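Side-chain contacts in programmed Cell Death Protein 5 Homolog (Leishmania major, PDB 6VMT), which belongs to the PDCD5 family and probably binds DNA: residues E50-I55 and E90-M95; E67-Q72 and G77-P82. All coordinates share one frame; numbering follows the deposited sequence.

Contact 1 (E50-I55 and E90-M95); sequences ERLKRI and ELLGQM
Leu92 swings its CG to the side opposite its own carbonyl carbon (chi1 -80°), and Arg51 extends CG opposite its backbone N (chi1 176°); the two side chains thereby meet in the space between helices whose local axes come no closer than 11.7 Å. Leu92 supplies the whole of the second segment's share of the contact, its isobutyl fork entering among Arg51, Leu52 and Ile55. Leu92 CD1 touches two neighbours one turn apart, Arg51 through its CG at 3.9 Å and Ile55 through its CG1, also at 3.9 Å. Leu92 CD2 faces Ile55 CG2 at 4.1 Å and approaches Leu52 CD2 more loosely, at 4.3 Å. Ile55 and Leu92 run past each other in opposite senses. Arg51 contributes only its aliphatic stem here: the chain bends at chi3, and NE forms a salt bridge with Asp85. No hydrogen bond joins the segments; this is apolar helix-to-helix packing, one leucine set among side chains of two successive turns. With N-to-C directions only 31° apart, the contact pairs the early part of helix 46-75 with the middle of helix 85-103; Leu52 and Arg51 also pack on Val88, and Leu91 reaches Val66 and Ile70 farther along helix 46-75.

Contact 2 (E67-Q72 and G77-P82); sequences EMHIIQ and GKMQPP
The 77-82 segment leaves the helix at Gly77, whose positive phi (73°) closes a Schellman motif, and runs on as an irregular chain that brings Met79 CA within 7.5 Å of Ile70 CA. The first side-chain bond of Met79 heads back toward the helix it follows, and the side chain crosses that of Ile70 obliquely. Its terminal methyl does the touching: Met79 CE rests 3.6 Å from Ile70 CG1 and 4.0 Å from Ile70 CG2, lying against both branches of the isoleucine. The bend at chi3 (94°) turns this methyl away from the line of the chain and into that position. The sulfur lies obliquely to the imidazole of His69, with Met79 SD 4.4 Å from His69 CD2, a loose sulfur-aromatic approach. Farther out, a water donates to Gln72 OE1 at 2.6 Å and is also reached, weakly, by Lys78 NZ, a solvent-mediated link between the helix and the segment after the turn. No direct hydrogen bond spans the two segments. Through Met79 the start of the inter-helix loop packs against the last turns of helix 46-75, where it also touches Ala73 and Val74; helix 85-103 adjoins the same region, Met95 meeting His69, while Ile71 packs on Met39 of helix 12-43.

From the N terminus the chain runs through the long helix 12-43 and turns into helix 46-75, which carries the first segments of both contacts. Contact 2 is the short-range one: only four residues separate 67-72 from 77-82, and it closes the turn that ends this helix. Contact 1 closes later, when helix 85-103 returns its 90-95 segment to 50-55, so contact 2 lies wholly within the larger loop and the two do not cross. Their centres are about 14 Å apart, yet they touch, Leu52 CD1 packing on Glu67 CG. Together they tie helix 46-75 to its following loop and to helix 85-103.

Contact 1 (E50-I55 and E90-M95)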
ATOM      1  N   GLU A  50       4.489  -4.592 -11.758  1.00 72.51           N
ATOM      2  CA  GLU A  50       4.101  -3.698 -12.887  1.00 86.53           C
ATOM      3  C   GLU A  50       2.572  -3.685 -13.025  1.00 78.22           C
ATOM      4  O   GLU A  50       1.946  -2.598 -13.016  1.00 81.91           O
ATOM      5  CB  GLU A  50       4.750  -4.165 -14.188  1.00 90.60           C
ATOM      6  CG  GLU A  50       6.265  -4.116 -14.130  1.00111.48           C
ATOM      7  CD  GLU A  50       6.977  -4.483 -15.417  1.00124.65           C
ATOM      8  OE1 GLU A  50       6.432  -4.178 -16.500  1.00131.23           O
ATOM      9  OE2 GLU A  50       8.075  -5.075 -15.329  1.00129.45           O
ATOM     10  N   ARG A  51       1.996  -4.871 -13.140  1.00 68.10           N
ATOM     11  CA  ARG A  51       0.542  -5.066 -13.303  1.00 69.64           C
ATOM     12  C   ARG A  51      -0.184  -4.230 -12.255  1.00 68.23           C
ATOM     13  O   ARG A  51      -1.172  -3.580 -12.598  1.00 78.64           O
ATOM     14  CB  ARG A  51       0.201  -6.551 -13.175  1.00 75.22           C
ATOM     15  CG  ARG A  51      -1.290  -6.834 -13.235  1.00 84.18           C
ATOM     16  CD  ARG A  51      -1.616  -8.308 -13.132  1.00 85.17           C
ATOM     17  NE  ARG A  51      -1.347  -9.018 -14.372  1.00 93.68           N
ATOM     18  CZ  ARG A  51      -2.128  -9.010 -15.444  1.00 92.89           C
ATOM     19  NH1 ARG A  51      -3.251  -8.313 -15.460  1.00 93.64           N
ATOM     20  NH2 ARG A  51      -1.773  -9.701 -16.507  1.00 96.20           N
ATOM     21  N   LEU A  52       0.282  -4.248 -11.017  1.00 72.49           N
ATOM     22  CA  LEU A  52      -0.436  -3.596  -9.891  1.00 69.22           C
ATOM     23  C   LEU A  52      -0.400  -2.077 -10.067  1.00 77.33           C
ATOM     24  O   LEU A  52      -1.397  -1.418  -9.711  1.00 84.05           O
ATOM     25  CB  LEU A  52       0.237  -4.005  -8.580  1.00 67.62           C
ATOM     26  CG  LEU A  52      -0.354  -5.207  -7.860  1.00 58.06           C
ATOM     27  CD1 LEU A  52       0.532  -5.559  -6.681  1.00 57.15           C
ATOM     28  CD2 LEU A  52      -1.772  -4.920  -7.386  1.00 59.64           C
ATOM     29  N   LYS A  53       0.730  -1.543 -10.536  1.00 86.19           N
ATOM     30  CA  LYS A  53       0.932  -0.088 -10.738  1.00 95.05           C
ATOM     31  C   LYS A  53       0.196   0.293 -12.021  1.00 94.80           C
ATOM     32  O   LYS A  53      -0.504   1.322 -12.028  1.00 95.92           O
ATOM     33  CB  LYS A  53       2.426   0.244 -10.736  1.00111.47           C
ATOM     34  CG  LYS A  53       3.119  -0.064  -9.411  1.00131.38           C
ATOM     35  CD  LYS A  53       4.332   0.793  -9.107  1.00142.17           C
ATOM     36  CE  LYS A  53       4.757   0.725  -7.654  1.00139.69           C
ATOM     37  NZ  LYS A  53       5.862   1.669  -7.374  1.00141.10           N
ATOM     38  N   ARG A  54       0.272  -0.565 -13.034  1.00 81.09           N
ATOM     39  CA  ARG A  54      -0.470  -0.387 -14.306  1.00 87.99           C
ATOM     40  C   ARG A  54      -1.966  -0.186 -14.039  1.00 82.41           C
ATOM     41  O   ARG A  54      -2.550   0.667 -14.708  1.00 96.91           O
ATOM     42  CB  ARG A  54      -0.276  -1.606 -15.204  1.00 91.35           C
ATOM     43  CG  ARG A  54      -0.195  -1.272 -16.680  1.00 92.64           C
ATOM     44  CD  ARG A  54       0.312  -2.509 -17.378  1.00 95.74           C
ATOM     45  NE  ARG A  54      -0.582  -3.635 -17.147  1.00 92.18           N
ATOM     46  CZ  ARG A  54      -0.220  -4.912 -17.212  1.00102.27           C
ATOM     47  NH1 ARG A  54       1.031  -5.227 -17.486  1.00107.48           N
ATOM     48  NH2 ARG A  54      -1.097  -5.878 -16.990  1.00109.45           N
ATOM     49  N   ILE A  55      -2.549  -0.960 -13.121  1.00 79.72           N
ATOM     50  CA  ILE A  55      -4.001  -0.934 -12.757  1.00 84.52           C
ATOM     51  C   ILE A  55      -4.272   0.189 -11.752  1.00 86.02           C
ATOM     52  O   ILE A  55      -5.436   0.621 -11.641  1.00 86.83           O
ATOM     53  CB  ILE A  55      -4.441  -2.291 -12.176  1.00 89.53           C
ATOM     54  CG1 ILE A  55      -4.255  -3.428 -13.183  1.00103.17           C
ATOM     55  CG2 ILE A  55      -5.872  -2.232 -11.662  1.00 87.09           C
ATOM     56  CD1 ILE A  55      -5.269  -3.446 -14.314  1.00107.95           C
ATOM     57  N   GLU A  90      -5.479 -12.798 -10.570  1.00 56.26           N
ATOM     58  CA  GLU A  90      -6.591 -13.491  -9.856  1.00 63.62           C
ATOM     59  C   GLU A  90      -7.162 -12.554  -8.790  1.00 62.33           C
ATOM     60  O   GLU A  90      -8.357 -12.277  -8.855  1.00 64.83           O
ATOM     61  CB  GLU A  90      -6.081 -14.812  -9.275  1.00 72.13           C
ATOM     62  CG  GLU A  90      -7.151 -15.821  -8.894  1.00 82.05           C
ATOM     63  CD  GLU A  90      -6.588 -17.209  -8.574  1.00108.65           C
ATOM     64  OE1 GLU A  90      -5.624 -17.285  -7.779  1.00121.50           O
ATOM     65  OE2 GLU A  90      -7.093 -18.226  -9.128  1.00128.31           O
ATOM     66  N   LEU A  91      -6.325 -12.031  -7.881  1.00 65.29           N
ATOM     67  CA  LEU A  91      -6.760 -11.139  -6.759  1.00 49.53           C
ATOM     68  C   LEU A  91      -7.402  -9.864  -7.324  1.00 48.77           C
ATOM     69  O   LEU A  91      -8.506  -9.514  -6.876  1.00 54.78           O
ATOM     70  CB  LEU A  91      -5.572 -10.786  -5.863  1.00 51.89           C
ATOM     71  CG  LEU A  91      -4.937 -11.902  -5.026  1.00 47.49           C
ATOM     72  CD1 LEU A  91      -3.845 -11.328  -4.158  1.00 50.16           C
ATOM     73  CD2 LEU A  91      -5.939 -12.592  -4.136  1.00 49.89           C
ATOM     74  N   LEU A  92      -6.786  -9.201  -8.301  1.00 45.76           N
ATOM     75  CA  LEU A  92      -7.388  -7.978  -8.922  1.00 50.83           C
ATOM     76  C   LEU A  92      -8.808  -8.245  -9.458  1.00 54.49           C
ATOM     77  O   LEU A  92      -9.696  -7.421  -9.262  1.00 58.31           O
ATOM     78  CB  LEU A  92      -6.484  -7.522 -10.054  1.00 49.92           C
ATOM     79  CG  LEU A  92      -5.263  -6.724  -9.615  1.00 47.74           C
ATOM     80  CD1 LEU A  92      -4.348  -6.468 -10.784  1.00 54.74           C
ATOM     81  CD2 LEU A  92      -5.669  -5.414  -9.017  1.00 45.93           C
ATOM     82  N   GLY A  93      -9.047  -9.372 -10.102  1.00 55.79           N
ATOM     83  CA  GLY A  93     -10.420  -9.761 -10.448  1.00 54.10           C
ATOM     84  C   GLY A  93     -11.292  -9.910  -9.219  1.00 51.29           C
ATOM     85  O   GLY A  93     -12.390  -9.404  -9.239  1.00 61.10           O
ATOM     86  N   GLN A  94     -10.833 -10.590  -8.177  1.00 54.15           N
ATOM     87  CA  GLN A  94     -11.682 -10.904  -7.004  1.00 55.18           C
ATOM     88  C   GLN A  94     -12.120  -9.615  -6.314  1.00 58.08           C
ATOM     89  O   GLN A  94     -13.210  -9.608  -5.736  1.00 63.32           O
ATOM     90  CB  GLN A  94     -10.926 -11.759  -5.995  1.00 65.71           C
ATOM     91  CG  GLN A  94     -10.706 -13.202  -6.434  1.00 77.39           C
ATOM     92  CD  GLN A  94     -10.423 -14.123  -5.267  1.00 76.00           C
ATOM     93  OE1 GLN A  94     -11.319 -14.461  -4.497  1.00 82.91           O
ATOM     94  NE2 GLN A  94      -9.173 -14.546  -5.122  1.00 73.69           N
ATOM     95  N   MET A  95     -11.276  -8.584  -6.294  1.00 67.41           N
ATOM     96  CA  MET A  95     -11.616  -7.341  -5.565  1.00 66.76           C
ATOM     97  C   MET A  95     -12.590  -6.603  -6.481  1.00 63.31           C
ATOM     98  O   MET A  95     -13.733  -6.364  -6.035  1.00 58.06           O
ATOM     99  CB  MET A  95     -10.406  -6.469  -5.174  1.00 68.09           C
ATOM    100  CG  MET A  95      -9.296  -7.201  -4.353  1.00 67.62           C
ATOM    101  SD  MET A  95      -9.656  -7.814  -2.644  1.00 54.23           S
ATOM    102  CE  MET A  95      -8.089  -8.541  -2.154  1.00 48.62           C
TER

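Contact 2 (E67-Q72 and G77-P82)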
ATOM      1  N   GLU A  67      -2.540  -5.115  -2.553  1.00 53.15           N
ATOM      2  CA  GLU A  67      -1.290  -4.799  -1.832  1.00 48.31           C
ATOM      3  C   GLU A  67      -1.561  -4.938  -0.333  1.00 44.06           C
ATOM      4  O   GLU A  67      -0.849  -5.673   0.319  1.00 50.51           O
ATOM      5  CB  GLU A  67      -0.822  -3.401  -2.227  1.00 59.34           C
ATOM      6  CG  GLU A  67      -0.314  -3.256  -3.670  1.00 58.95           C
ATOM      7  CD  GLU A  67       0.159  -1.838  -4.035  1.00 74.38           C
ATOM      8  OE1 GLU A  67       0.039  -0.916  -3.181  1.00 82.07           O
ATOM      9  OE2 GLU A  67       0.647  -1.624  -5.173  1.00 82.22           O
ATOM     10  N   MET A  68      -2.623  -4.354   0.197  1.00 50.67           N
ATOM     11  CA  MET A  68      -2.973  -4.535   1.635  1.00 52.61           C
ATOM     12  C   MET A  68      -3.053  -6.020   1.927  1.00 48.16           C
ATOM     13  O   MET A  68      -2.607  -6.447   2.958  1.00 64.30           O
ATOM     14  CB  MET A  68      -4.336  -3.941   2.008  1.00 62.95           C
ATOM     15  CG  MET A  68      -4.295  -2.475   2.502  1.00 80.86           C
ATOM     16  SD  MET A  68      -5.961  -1.674   2.648  1.00 71.36           S
ATOM     17  CE  MET A  68      -6.650  -2.594   4.024  1.00 83.02           C
ATOM     18  N   HIS A  69      -3.766  -6.755   1.101  1.00 60.00           N
ATOM     19  CA  HIS A  69      -4.076  -8.174   1.369  1.00 56.12           C
ATOM     20  C   HIS A  69      -2.785  -8.979   1.287  1.00 50.58           C
ATOM     21  O   HIS A  69      -2.551  -9.781   2.188  1.00 50.94           O
ATOM     22  CB  HIS A  69      -5.098  -8.726   0.381  1.00 56.38           C
ATOM     23  CG  HIS A  69      -5.373 -10.176   0.597  1.00 57.66           C
ATOM     24  ND1 HIS A  69      -6.158 -10.638   1.650  1.00 62.63           N
ATOM     25  CD2 HIS A  69      -4.937 -11.263  -0.059  1.00 49.72           C
ATOM     26  CE1 HIS A  69      -6.211 -11.949   1.608  1.00 58.68           C
ATOM     27  NE2 HIS A  69      -5.464 -12.350   0.566  1.00 54.65           N
ATOM     28  N   ILE A  70      -2.009  -8.800   0.221  1.00 48.31           N
ATOM     29  CA  ILE A  70      -0.755  -9.579   0.007  1.00 48.45           C
ATOM     30  C   ILE A  70       0.133  -9.374   1.226  1.00 49.12           C
ATOM     31  O   ILE A  70       0.658 -10.332   1.739  1.00 60.88           O
ATOM     32  CB  ILE A  70      -0.036  -9.122  -1.258  1.00 49.64           C
ATOM     33  CG1 ILE A  70      -0.766  -9.579  -2.515  1.00 51.81           C
ATOM     34  CG2 ILE A  70       1.406  -9.578  -1.228  1.00 52.52           C
ATOM     35  CD1 ILE A  70      -0.327  -8.874  -3.751  1.00 51.26           C
ATOM     36  N   ILE A  71       0.266  -8.144   1.686  1.00 49.86           N
ATOM     37  CA  ILE A  71       1.166  -7.839   2.819  1.00 48.10           C
ATOM     38  C   ILE A  71       0.643  -8.534   4.068  1.00 46.80           C
ATOM     39  O   ILE A  71       1.426  -9.262   4.684  1.00 54.76           O
ATOM     40  CB  ILE A  71       1.256  -6.336   3.014  1.00 51.73           C
ATOM     41  CG1 ILE A  71       1.955  -5.700   1.825  1.00 55.97           C
ATOM     42  CG2 ILE A  71       1.942  -6.027   4.327  1.00 61.21           C
ATOM     43  CD1 ILE A  71       2.008  -4.212   1.914  1.00 58.46           C
ATOM     44  N   GLN A  72      -0.600  -8.289   4.475  1.00 46.47           N
ATOM     45  CA  GLN A  72      -1.124  -8.921   5.719  1.00 51.91           C
ATOM     46  C   GLN A  72      -0.953 -10.433   5.577  1.00 50.40           C
ATOM     47  O   GLN A  72      -0.541 -11.054   6.542  1.00 72.07           O
ATOM     48  CB  GLN A  72      -2.554  -8.479   6.082  1.00 57.83           C
ATOM     49  CG  GLN A  72      -3.671  -9.033   5.203  1.00 76.41           C
ATOM     50  CD  GLN A  72      -4.236 -10.396   5.566  1.00 79.98           C
ATOM     51  OE1 GLN A  72      -4.284 -10.800   6.725  1.00 86.76           O
ATOM     52  NE2 GLN A  72      -4.708 -11.122   4.561  1.00 73.51           N
ATOM     53  N   GLY A  77       2.169 -15.681   6.969  1.00 53.66           N
ATOM     54  CA  GLY A  77       2.446 -17.020   6.400  1.00 55.10           C
ATOM     55  C   GLY A  77       1.233 -17.665   5.730  1.00 59.34           C
ATOM     56  O   GLY A  77       1.275 -18.876   5.478  1.00 66.07           O
ATOM     57  N   LYS A  78       0.200 -16.895   5.382  1.00 63.55           N
ATOM     58  CA  LYS A  78      -1.035 -17.408   4.725  1.00 64.38           C
ATOM     59  C   LYS A  78      -0.865 -17.480   3.199  1.00 58.73           C
ATOM     60  O   LYS A  78      -1.694 -18.147   2.563  1.00 69.57           O
ATOM     61  CB  LYS A  78      -2.242 -16.575   5.174  1.00 66.87           C
ATOM     62  CG  LYS A  78      -2.584 -16.748   6.651  1.00 80.98           C
ATOM     63  CD  LYS A  78      -4.058 -16.762   6.985  1.00 96.89           C
ATOM     64  CE  LYS A  78      -4.319 -16.851   8.474  1.00110.52           C
ATOM     65  NZ  LYS A  78      -5.605 -16.211   8.848  1.00113.26           N
ATOM     66  N   MET A  79       0.183 -16.867   2.650  1.00 56.94           N
ATOM     67  CA  MET A  79       0.540 -16.845   1.201  1.00 52.42           C
ATOM     68  C   MET A  79       2.037 -17.099   1.088  1.00 57.83           C
ATOM     69  O   MET A  79       2.764 -16.704   2.002  1.00 54.43           O
ATOM     70  CB  MET A  79       0.286 -15.471   0.581  1.00 53.00           C
ATOM     71  CG  MET A  79      -0.651 -15.467  -0.628  1.00 59.10           C
ATOM     72  SD  MET A  79      -1.439 -13.819  -0.842  1.00 41.29           S
ATOM     73  CE  MET A  79      -0.307 -13.081  -2.010  1.00 52.49           C
ATOM     74  N   GLN A  80       2.468 -17.723   0.001  1.00 66.73           N
ATOM     75  CA  GLN A  80       3.879 -18.101  -0.219  1.00 67.95           C
ATOM     76  C   GLN A  80       4.484 -17.043  -1.123  1.00 62.91           C
ATOM     77  O   GLN A  80       4.151 -16.965  -2.301  1.00 75.72           O
ATOM     78  CB  GLN A  80       3.945 -19.501  -0.839  1.00 85.73           C
ATOM     79  CG  GLN A  80       5.352 -19.994  -1.163  1.00 89.67           C
ATOM     80  CD  GLN A  80       5.934 -20.909  -0.112  1.00105.46           C
ATOM     81  OE1 GLN A  80       5.221 -21.663   0.556  1.00112.03           O
ATOM     82  NE2 GLN A  80       7.253 -20.867   0.026  1.00113.41           N
ATOM     83  N   PRO A  81       5.417 -16.214  -0.617  1.00 62.53           N
ATOM     84  CA  PRO A  81       6.154 -15.293  -1.468  1.00 58.82           C
ATOM     85  C   PRO A  81       7.212 -16.048  -2.254  1.00 61.55           C
ATOM     86  O   PRO A  81       7.666 -17.093  -1.813  1.00 66.93           O
ATOM     87  CB  PRO A  81       6.796 -14.320  -0.487  1.00 55.58           C
ATOM     88  CG  PRO A  81       6.948 -15.105   0.787  1.00 57.85           C
ATOM     89  CD  PRO A  81       5.851 -16.147   0.781  1.00 62.45           C
ATOM     90  N   PRO A  82       7.641 -15.553  -3.434  1.00 73.39           N
ATOM     91  CA  PRO A  82       7.113 -14.331  -4.025  1.00 70.75           C
ATOM     92  C   PRO A  82       5.849 -14.671  -4.820  1.00 66.01           C
ATOM     93  O   PRO A  82       5.760 -15.738  -5.411  1.00 68.94           O
ATOM     94  CB  PRO A  82       8.249 -13.890  -4.936  1.00 75.86           C
ATOM     95  CG  PRO A  82       8.742 -15.210  -5.478  1.00 81.17           C
ATOM     96  CD  PRO A  82       8.628 -16.184  -4.318  1.00 79.42           C
TER
HETATM   97  O   HOH W   1      -4.468 -13.289   7.476  1.00 68.22           O